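PDB 6FJY: protein CsuE, which probably serves as the tip adhesin of Csu pili, helping Acinetobacter baumannii attach to surfaces and form biofilms. Local coordinates for residues Thr9-Val14 with Ser172-Val177; Asn57-Ala62 with Tyr121-Pro126; Glu24-Phe29 with Tyr107-Ala112. All coordinates share one frame; numbering follows the deposited sequence.

Contact 1 of 3, residues Thr9-Val14 with Ser172-Val177; sequences TSSISV and SLSITV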
loop_
_atom_site.group_PDB
_atom_site.type_symbol
_atom_site.label_atom_id
_atom_site.label_comp_id
_atom_site.label_asym_id
_atom_site.label_seq_id
_atom_site.Cartn_x
_atom_site.Cartn_y
_atom_site.Cartn_z
ATOM N N THR B 9 -10.400 -15.741 9.730
ATOM C CA THR B 9 -10.234 -14.304 9.628
ATOM C C THR B 9 -10.411 -13.895 8.178
ATOM O O THR B 9 -9.858 -14.526 7.271
ATOM C CB THR B 9 -8.867 -13.863 10.150
ATOM O OG1 THR B 9 -8.597 -14.521 11.393
ATOM C CG2 THR B 9 -8.858 -12.360 10.379
ATOM N N SER B 10 -11.205 -12.857 7.971
ATOM C CA SER B 10 -11.388 -12.223 6.681
ATOM C C SER B 10 -10.785 -10.831 6.744
ATOM O O SER B 10 -10.812 -10.170 7.788
ATOM C CB SER B 10 -12.872 -12.157 6.309
ATOM O OG SER B 10 -13.448 -13.457 6.301
ATOM N N SER B 11 -10.210 -10.403 5.622
ATOM C CA SER B 11 -9.517 -9.126 5.570
ATOM C C SER B 11 -9.720 -8.477 4.211
ATOM O O SER B 11 -9.675 -9.147 3.178
ATOM C CB SER B 11 -8.017 -9.297 5.851
ATOM O OG SER B 11 -7.334 -8.053 5.812
ATOM N N ILE B 12 -9.940 -7.169 4.226
ATOM C CA ILE B 12 -9.889 -6.350 3.027
ATOM C C ILE B 12 -8.898 -5.227 3.270
ATOM O O ILE B 12 -8.685 -4.787 4.407
ATOM C CB ILE B 12 -11.264 -5.773 2.629
ATOM C CG1 ILE B 12 -11.796 -4.860 3.724
ATOM C CG2 ILE B 12 -12.249 -6.888 2.327
ATOM C CD1 ILE B 12 -13.078 -4.162 3.332
ATOM N N SER B 13 -8.280 -4.772 2.192
ATOM C CA SER B 13 -7.322 -3.680 2.246
ATOM C C SER B 13 -7.770 -2.584 1.287
ATOM O O SER B 13 -8.070 -2.858 0.124
ATOM C CB SER B 13 -5.912 -4.172 1.901
ATOM O OG SER B 13 -5.577 -5.324 2.667
ATOM N N VAL B 14 -7.809 -1.352 1.786
ATOM C CA VAL B 14 -8.181 -0.166 1.020
ATOM C C VAL B 14 -7.188 0.956 1.314
ATOM O O VAL B 14 -6.789 1.141 2.474
ATOM C CB VAL B 14 -9.618 0.264 1.350
ATOM C CG1 VAL B 14 -9.758 0.549 2.821
ATOM C CG2 VAL B 14 -10.019 1.489 0.540
ATOM N N SER B 172 -13.520 -13.645 12.380
ATOM C CA SER B 172 -13.142 -12.271 12.643
ATOM C C SER B 172 -13.026 -11.493 11.333
ATOM O O SER B 172 -12.788 -12.058 10.262
ATOM C CB SER B 172 -11.830 -12.223 13.420
ATOM O OG SER B 172 -12.013 -12.762 14.713
ATOM N N LEU B 173 -13.232 -10.186 11.433
ATOM C CA LEU B 173 -13.222 -9.284 10.295
ATOM C C LEU B 173 -12.217 -8.186 10.577
ATOM O O LEU B 173 -12.197 -7.625 11.679
ATOM C CB LEU B 173 -14.612 -8.683 10.035
ATOM C CG LEU B 173 -15.689 -9.648 9.538
ATOM C CD1 LEU B 173 -17.010 -8.932 9.231
ATOM C CD2 LEU B 173 -15.174 -10.363 8.313
ATOM N N SER B 174 -11.386 -7.893 9.583
ATOM C CA SER B 174 -10.366 -6.864 9.674
ATOM C C SER B 174 -10.325 -6.072 8.378
ATOM O O SER B 174 -10.499 -6.616 7.284
ATOM C CB SER B 174 -8.980 -7.463 9.955
ATOM O OG SER B 174 -7.996 -6.461 9.909
ATOM N N ILE B 175 -10.074 -4.775 8.523
ATOM C CA ILE B 175 -9.895 -3.863 7.407
ATOM C C ILE B 175 -8.534 -3.222 7.559
ATOM O O ILE B 175 -8.297 -2.477 8.519
ATOM C CB ILE B 175 -10.968 -2.764 7.364
ATOM C CG1 ILE B 175 -12.374 -3.344 7.428
ATOM C CG2 ILE B 175 -10.779 -1.873 6.129
ATOM C CD1 ILE B 175 -13.424 -2.273 7.469
ATOM N N THR B 176 -7.663 -3.443 6.590
ATOM C CA THR B 176 -6.369 -2.784 6.593
ATOM C C THR B 176 -6.462 -1.530 5.733
ATOM O O THR B 176 -6.786 -1.598 4.544
ATOM C CB THR B 176 -5.256 -3.711 6.113
ATOM O OG1 THR B 176 -5.250 -4.893 6.931
ATOM C CG2 THR B 176 -3.901 -2.997 6.273
ATOM N N VAL B 177 -6.214 -0.392 6.346
ATOM C CA VAL B 177 -6.136 0.866 5.635
ATOM C C VAL B 177 -4.686 1.101 5.228
ATOM O O VAL B 177 -3.789 1.102 6.077
ATOM C CB VAL B 177 -6.662 2.016 6.501
ATOM C CG1 VAL B 177 -6.656 3.301 5.681
ATOM C CG2 VAL B 177 -8.060 1.685 6.996
HETATM O O HOH W 1 -14.043 -13.999 8.758
#

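Contact 2 of 3, residues Asn57-Ala62 with Tyr121-Pro126; sequences NSFTNA and YQADSP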
loop_
_atom_site.group_PDB
_atom_site.type_symbol
_atom_site.label_atom_id
_atom_site.label_comp_id
_atom_site.label_asym_id
_atom_site.label_seq_id
_atom_site.Cartn_x
_atom_site.Cartn_y
_atom_site.Cartn_z
ATOM N N ASN B 57 -20.647 -3.368 13.358
ATOM C CA ASN B 57 -20.367 -2.529 12.204
ATOM C C ASN B 57 -19.220 -1.561 12.467
ATOM O O ASN B 57 -18.832 -0.819 11.562
ATOM C CB ASN B 57 -21.635 -1.769 11.796
ATOM C CG ASN B 57 -22.774 -2.701 11.440
ATOM O OD1 ASN B 57 -22.868 -3.185 10.316
ATOM N ND2 ASN B 57 -23.646 -2.958 12.402
ATOM N N SER B 58 -18.664 -1.570 13.673
ATOM C CA SER B 58 -17.553 -0.706 14.064
ATOM C C SER B 58 -16.241 -1.485 13.967
ATOM O O SER B 58 -16.170 -2.644 14.388
ATOM C CB SER B 58 -17.767 -0.180 15.492
ATOM O OG SER B 58 -16.716 0.666 15.905
ATOM N N PHE B 59 -15.212 -0.854 13.402
ATOM C CA PHE B 59 -13.892 -1.460 13.241
ATOM C C PHE B 59 -12.855 -0.536 13.856
ATOM O O PHE B 59 -12.736 0.620 13.445
ATOM C CB PHE B 59 -13.570 -1.718 11.774
ATOM C CG PHE B 59 -14.346 -2.850 11.180
ATOM C CD1 PHE B 59 -15.708 -2.721 10.936
ATOM C CD2 PHE B 59 -13.716 -4.039 10.850
ATOM C CE1 PHE B 59 -16.429 -3.769 10.392
ATOM C CE2 PHE B 59 -14.426 -5.091 10.296
ATOM C CZ PHE B 59 -15.783 -4.955 10.064
ATOM N N THR B 60 -12.111 -1.045 14.838
ATOM C CA THR B 60 -11.257 -0.230 15.689
ATOM C C THR B 60 -9.795 -0.561 15.455
ATOM O O THR B 60 -9.409 -1.735 15.455
ATOM C CB THR B 60 -11.572 -0.427 17.172
ATOM O OG1 THR B 60 -12.912 0.001 17.428
ATOM C CG2 THR B 60 -10.587 0.388 18.042
ATOM N N ASN B 61 -9.001 0.489 15.274
ATOM C CA ASN B 61 -7.551 0.416 15.222
ATOM C C ASN B 61 -6.995 0.460 16.642
ATOM O O ASN B 61 -7.065 1.500 17.306
ATOM C CB ASN B 61 -7.011 1.574 14.404
ATOM C CG ASN B 61 -5.543 1.700 14.525
ATOM O OD1 ASN B 61 -5.040 2.392 15.400
ATOM N ND2 ASN B 61 -4.833 1.014 13.659
ATOM N N ALA B 62 -6.414 -0.657 17.100
ATOM C CA ALA B 62 -6.040 -0.762 18.507
ATOM C C ALA B 62 -5.020 0.287 18.930
ATOM O O ALA B 62 -4.968 0.632 20.113
ATOM C CB ALA B 62 -5.500 -2.161 18.816
ATOM N N TYR B 121 -7.817 -2.132 11.250
ATOM C CA TYR B 121 -9.087 -1.758 11.853
ATOM C C TYR B 121 -9.855 -3.058 12.053
ATOM O O TYR B 121 -10.415 -3.620 11.107
ATOM C CB TYR B 121 -9.818 -0.742 10.968
ATOM C CG TYR B 121 -9.123 0.591 11.011
ATOM C CD1 TYR B 121 -7.926 0.785 10.343
ATOM C CD2 TYR B 121 -9.614 1.629 11.781
ATOM C CE1 TYR B 121 -7.253 1.981 10.408
ATOM C CE2 TYR B 121 -8.947 2.837 11.847
ATOM C CZ TYR B 121 -7.767 3.012 11.161
ATOM O OH TYR B 121 -7.076 4.209 11.218
ATOM N N GLN B 122 -9.845 -3.547 13.288
ATOM C CA GLN B 122 -10.416 -4.845 13.602
ATOM C C GLN B 122 -11.844 -4.684 14.089
ATOM O O GLN B 122 -12.151 -3.776 14.867
ATOM C CB GLN B 122 -9.575 -5.556 14.665
ATOM C CG GLN B 122 -10.161 -6.874 15.141
ATOM C CD GLN B 122 -9.859 -8.019 14.202
ATOM O OE1 GLN B 122 -10.676 -8.919 14.019
ATOM N NE2 GLN B 122 -8.674 -7.997 13.609
ATOM N N ALA B 123 -12.704 -5.595 13.643
ATOM C CA ALA B 123 -14.101 -5.589 14.061
ATOM C C ALA B 123 -14.193 -5.680 15.575
ATOM O O ALA B 123 -13.480 -6.461 16.208
ATOM C CB ALA B 123 -14.862 -6.747 13.414
ATOM N N ASP B 124 -15.069 -4.853 16.154
ATOM C CA ASP B 124 -15.123 -4.737 17.606
ATOM C C ASP B 124 -15.599 -6.029 18.259
ATOM O O ASP B 124 -15.271 -6.294 19.420
ATOM C CB ASP B 124 -16.003 -3.553 17.993
ATOM C CG ASP B 124 -15.336 -2.229 17.679
ATOM O OD1 ASP B 124 -14.159 -2.247 17.252
ATOM O OD2 ASP B 124 -15.979 -1.170 17.852
ATOM N N SER B 125 -16.344 -6.847 17.529
ATOM C CA SER B 125 -16.690 -8.188 17.956
ATOM C C SER B 125 -16.557 -9.122 16.767
ATOM O O SER B 125 -16.652 -8.686 15.611
ATOM C CB SER B 125 -18.122 -8.269 18.510
ATOM O OG SER B 125 -19.079 -8.249 17.468
ATOM N N PRO B 126 -16.321 -10.401 17.014
ATOM C CA PRO B 126 -16.365 -11.368 15.921
ATOM C C PRO B 126 -17.776 -11.526 15.383
ATOM O O PRO B 126 -18.773 -11.190 16.025
ATOM C CB PRO B 126 -15.858 -12.664 16.562
ATOM C CG PRO B 126 -15.921 -12.441 18.026
ATOM C CD PRO B 126 -15.758 -10.979 18.241
#

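Contact 3 of 3, residues Glu24-Phe29 with Tyr107-Ala112; sequences ENSSQF and YIRLPA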
loop_
_atom_site.group_PDB
_atom_site.type_symbol
_atom_site.label_atom_id
_atom_site.label_comp_id
_atom_site.label_asym_id
_atom_site.label_seq_id
_atom_site.Cartn_x
_atom_site.Cartn_y
_atom_site.Cartn_z
ATOM N N GLU B 24 -15.737 2.097 -0.185
ATOM C CA GLU B 24 -15.271 0.799 -0.656
ATOM C C GLU B 24 -16.454 -0.014 -1.156
ATOM O O GLU B 24 -17.474 -0.119 -0.471
ATOM C CB GLU B 24 -14.520 0.048 0.451
ATOM C CG GLU B 24 -14.380 -1.460 0.240
ATOM C CD GLU B 24 -13.189 -1.863 -0.618
ATOM O OE1 GLU B 24 -12.680 -1.026 -1.396
ATOM O OE2 GLU B 24 -12.764 -3.033 -0.506
ATOM N N ASN B 25 -16.314 -0.585 -2.348
ATOM C CA ASN B 25 -17.395 -1.340 -2.955
ATOM C C ASN B 25 -17.607 -2.658 -2.221
ATOM O O ASN B 25 -16.730 -3.147 -1.510
ATOM C CB ASN B 25 -17.106 -1.590 -4.437
ATOM C CG ASN B 25 -17.153 -0.309 -5.259
ATOM O OD1 ASN B 25 -17.702 0.705 -4.821
ATOM N ND2 ASN B 25 -16.583 -0.353 -6.457
ATOM N N SER B 26 -18.804 -3.220 -2.393
ATOM C CA SER B 26 -19.168 -4.493 -1.785
ATOM C C SER B 26 -18.073 -5.526 -2.001
ATOM O O SER B 26 -17.897 -6.035 -3.113
ATOM C CB SER B 26 -20.498 -5.010 -2.343
ATOM O OG SER B 26 -21.599 -4.368 -1.725
ATOM N N SER B 27 -17.319 -5.809 -0.945
ATOM C CA SER B 27 -16.285 -6.833 -0.952
ATOM C C SER B 27 -16.870 -8.120 -0.390
ATOM O O SER B 27 -17.489 -8.114 0.677
ATOM C CB SER B 27 -15.069 -6.412 -0.120
ATOM O OG SER B 27 -14.696 -5.069 -0.368
ATOM N N GLN B 28 -16.655 -9.212 -1.108
ATOM C CA GLN B 28 -17.117 -10.530 -0.709
ATOM C C GLN B 28 -16.187 -11.141 0.339
ATOM O O GLN B 28 -14.962 -11.123 0.181
ATOM C CB GLN B 28 -17.193 -11.415 -1.953
ATOM C CG GLN B 28 -17.231 -12.905 -1.721
ATOM C CD GLN B 28 -17.625 -13.662 -2.985
ATOM O OE1 GLN B 28 -18.300 -13.116 -3.863
ATOM N NE2 GLN B 28 -17.203 -14.919 -3.082
ATOM N N PHE B 29 -16.770 -11.669 1.415
ATOM C CA PHE B 29 -16.025 -12.483 2.364
ATOM C C PHE B 29 -16.866 -13.677 2.779
ATOM O O PHE B 29 -18.067 -13.744 2.517
ATOM C CB PHE B 29 -15.569 -11.690 3.595
ATOM C CG PHE B 29 -16.676 -11.267 4.502
ATOM C CD1 PHE B 29 -17.405 -10.120 4.233
ATOM C CD2 PHE B 29 -16.964 -11.989 5.646
ATOM C CE1 PHE B 29 -18.420 -9.719 5.071
ATOM C CE2 PHE B 29 -17.974 -11.592 6.498
ATOM C CZ PHE B 29 -18.709 -10.456 6.214
ATOM N N TYR B 107 -21.011 -9.667 2.321
ATOM C CA TYR B 107 -20.372 -8.507 1.735
ATOM C C TYR B 107 -20.134 -7.483 2.823
ATOM O O TYR B 107 -20.900 -7.383 3.782
ATOM C CB TYR B 107 -21.215 -7.925 0.598
ATOM C CG TYR B 107 -21.398 -8.921 -0.525
ATOM C CD1 TYR B 107 -20.407 -9.102 -1.484
ATOM C CD2 TYR B 107 -22.538 -9.706 -0.612
ATOM C CE1 TYR B 107 -20.556 -10.034 -2.512
ATOM C CE2 TYR B 107 -22.694 -10.634 -1.639
ATOM C CZ TYR B 107 -21.709 -10.793 -2.579
ATOM O OH TYR B 107 -21.892 -11.714 -3.581
ATOM N N ILE B 108 -19.052 -6.744 2.672
ATOM C CA ILE B 108 -18.755 -5.612 3.527
ATOM C C ILE B 108 -18.680 -4.395 2.621
ATOM O O ILE B 108 -18.182 -4.477 1.494
ATOM C CB ILE B 108 -17.451 -5.826 4.330
ATOM C CG1 ILE B 108 -17.086 -4.599 5.162
ATOM C CG2 ILE B 108 -16.301 -6.227 3.411
ATOM C CD1 ILE B 108 -16.036 -4.891 6.221
ATOM N N ARG B 109 -19.231 -3.286 3.091
ATOM C CA ARG B 109 -19.227 -2.051 2.331
ATOM C C ARG B 109 -18.877 -0.921 3.285
ATOM O O ARG B 109 -19.427 -0.838 4.388
ATOM C CB ARG B 109 -20.584 -1.822 1.660
ATOM C CG ARG B 109 -20.811 -0.440 1.105
ATOM C CD ARG B 109 -22.308 -0.196 0.963
ATOM N NE ARG B 109 -22.948 -1.237 0.165
ATOM C CZ ARG B 109 -24.248 -1.504 0.198
ATOM N NH1 ARG B 109 -25.040 -0.805 0.998
ATOM N NH2 ARG B 109 -24.757 -2.463 -0.568
ATOM N N LEU B 110 -17.934 -0.079 2.871
ATOM C CA LEU B 110 -17.554 1.104 3.618
ATOM C C LEU B 110 -18.060 2.328 2.876
ATOM O O LEU B 110 -17.663 2.568 1.726
ATOM C CB LEU B 110 -16.042 1.176 3.804
ATOM C CG LEU B 110 -15.360 -0.104 4.285
ATOM C CD1 LEU B 110 -13.835 -0.009 4.156
ATOM C CD2 LEU B 110 -15.752 -0.357 5.713
ATOM N N PRO B 111 -18.925 3.109 3.484
ATOM C CA PRO B 111 -19.425 4.314 2.815
ATOM C C PRO B 111 -18.583 5.544 3.070
ATOM O O PRO B 111 -17.529 5.494 3.711
ATOM C CB PRO B 111 -20.810 4.499 3.445
ATOM C CG PRO B 111 -20.605 4.012 4.850
ATOM C CD PRO B 111 -19.660 2.831 4.734
ATOM N N ALA B 112 -19.081 6.653 2.530
ATOM C CA ALA B 112 -18.895 7.989 3.070
ATOM C C ALA B 112 -17.494 8.528 2.888
ATOM O O ALA B 112 -16.710 8.016 2.087
ATOM C CB ALA B 112 -19.266 8.012 4.564
#

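Contact 1 of 3, residues Thr9-Val14 with Ser172-Val177
The carbonyl oxygen of Ser172 accepts two hydrogen bonds. Ser10 N sits 2.9 Å from Ser172 O in a nearly straight bond (N-H...O 171°). A water donates to Ser172 O from 2.8 Å. The Ser10 bond belongs to a parallel pairing of an early strand, 9-15, with one far along the chain, 167-189, within what is probably an immunoglobulin-like sandwich of the N-terminal region. The same water lies 2.6 Å from Ser10 OG, because the hydroxyl is turned back beside its own backbone N (chi1 -57°). Ser174 N returns to Ser10 O, Ile12 N binds Ser174 O, Thr176 N reaches Ile12 O at 2.8 Å and Val14 N reaches Thr176 O, the alternating pattern of a parallel pair. CA-H groups of Thr9, Ser11 and Ser13 add weaker contacts to the same carbonyls of 172-177. One face carries Thr9, Ser11, Ser13, Ser172, Ser174 and Thr176; small hydroxyl residues suit exposed Thr9 and Ser11, whereas Ser174 is buried beside strand 119-136. The other is largely apolar and meets strands 24-31 and 103-110. There Ile12 and Ile175 lie side by side, Ile12 CG1 4.0 Å from Ile175 CG2, and the branched carbons suit extended strands. Val14 CG1 approaches the same methyl, Ile175 CG2, at 4.2 Å. At the opposite end, Leu173 CD2 rests 3.5 Å from Ser10 CB.

Contact 2 of 3, residues Asn57-Ala62 with Tyr121-Pro126
Both carboxylate oxygens of Asp124 accept a hydrogen bond from a hydroxyl of the facing segment. Thr60 OG1 donates to Asp124 OD1 at 2.6 Å on the syn side, close to the carboxylate plane, while Ser58 OG donates to Asp124 OD2 at 2.8 Å from well above that plane. Ser58 OG points opposite its own backbone N (chi1 -180°), which carries it to the carboxylate. Two donors from different directions limit rotation of the carboxylate, and Asp124 N also binds Ser58 O (3.0 Å). A short carboxylate side chain suits this place, where strand 119-136 is interrupted after Ala123. Thr60 and Gln122 form an antiparallel hydrogen-bonded pair, with Thr60 N 2.7 Å from Gln122 O and Gln122 N returning the bond to Thr60 O. Beside it, two aromatic rings each receive a CH-pi contact: Ala123 CB lies over a face of Phe59, 4.0 Å from the ring centroid, and Asn61 CB lies over a face of Tyr121, 3.6 Å from its centroid. The rings' edges meet backbone oxygens, Tyr121 O beside Phe59 and Phe59 O beside Tyr121. Farther out, the Tyr121 hydroxyl bonds to Ser117 O and Asn61 OD1 takes Thr64 N. Strand 119-136 thus runs between strand 59-60 and strand 167-189, against which Phe59 meets Leu173 and Tyr121 meets Val177.

Contact 3 of 3, residues Glu24-Phe29 with Tyr107-Ala112
Backbone hydrogen bonds join Glu24-Phe29 to Tyr107-Leu110 in two antiparallel groups. At one end Glu24 N reaches Leu110 O at 2.8 Å, while the return bond from Leu110 N to Glu24 O is weak at 3.4 Å. At the other, Ser27 N to Ile108 O and Ile108 N to Ser27 O are both 2.9 Å. Between them the register slips by one residue, a beta bulge accommodating Asn25 and Ser26. Apolar contacts follow on the face that Ser27, Ile108, Glu24 and Leu110 share. Ser27 CB packs 3.7 Å from Ile108 CG2, and Glu24 CB touches Leu110 CD1 at 3.8 Å; the Glu24 chain then bends (chi2 85°), carrying its carboxylate away from this strand. Aromatic contacts sit at the Tyr107 end. Phe29 brings its edge to the backbone, with CE1 3.6 Å from Tyr107 C. On the more exposed face the aliphatic Gln28 CB lies 3.7 Å from Tyr107 CE1. The Gln28 amide plane stands 83° from the ring, and its NE2 makes a weak hydrogen bond with Ser98 OG. Ile108 meets Ile12 and Ile175 of the facing sheet, and Leu110 meets Ile175, the layered arrangement of a beta sandwich, in which the bulged strand 24-31 is an outermost strand of its sheet within this chain.

Contacts 1 and 2 belong to one sheet, where strands 167-189 and 119-136 are neighbours: Leu173 O and Ile175 O probably bond to Ala123 N and Tyr121 N. Contact 3 lies in the other sheet, and its inner face packs on contact 1, Ile175 CD1 being 3.5 Å from Leu110 CD2. Each contact is partly buried, yet the chemistry differs. Contact 1 joins parallel strands with a largely apolar face turned into the sandwich; contact 3 is antiparallel and bulged, with a more mixed inner face of Glu24, Ser27, Ile108 and Leu110. Contact 2, farthest of the three from the chain centre, relies more on side-chain polar bonds, while Phe59 still reaches Ile108 of contact 3.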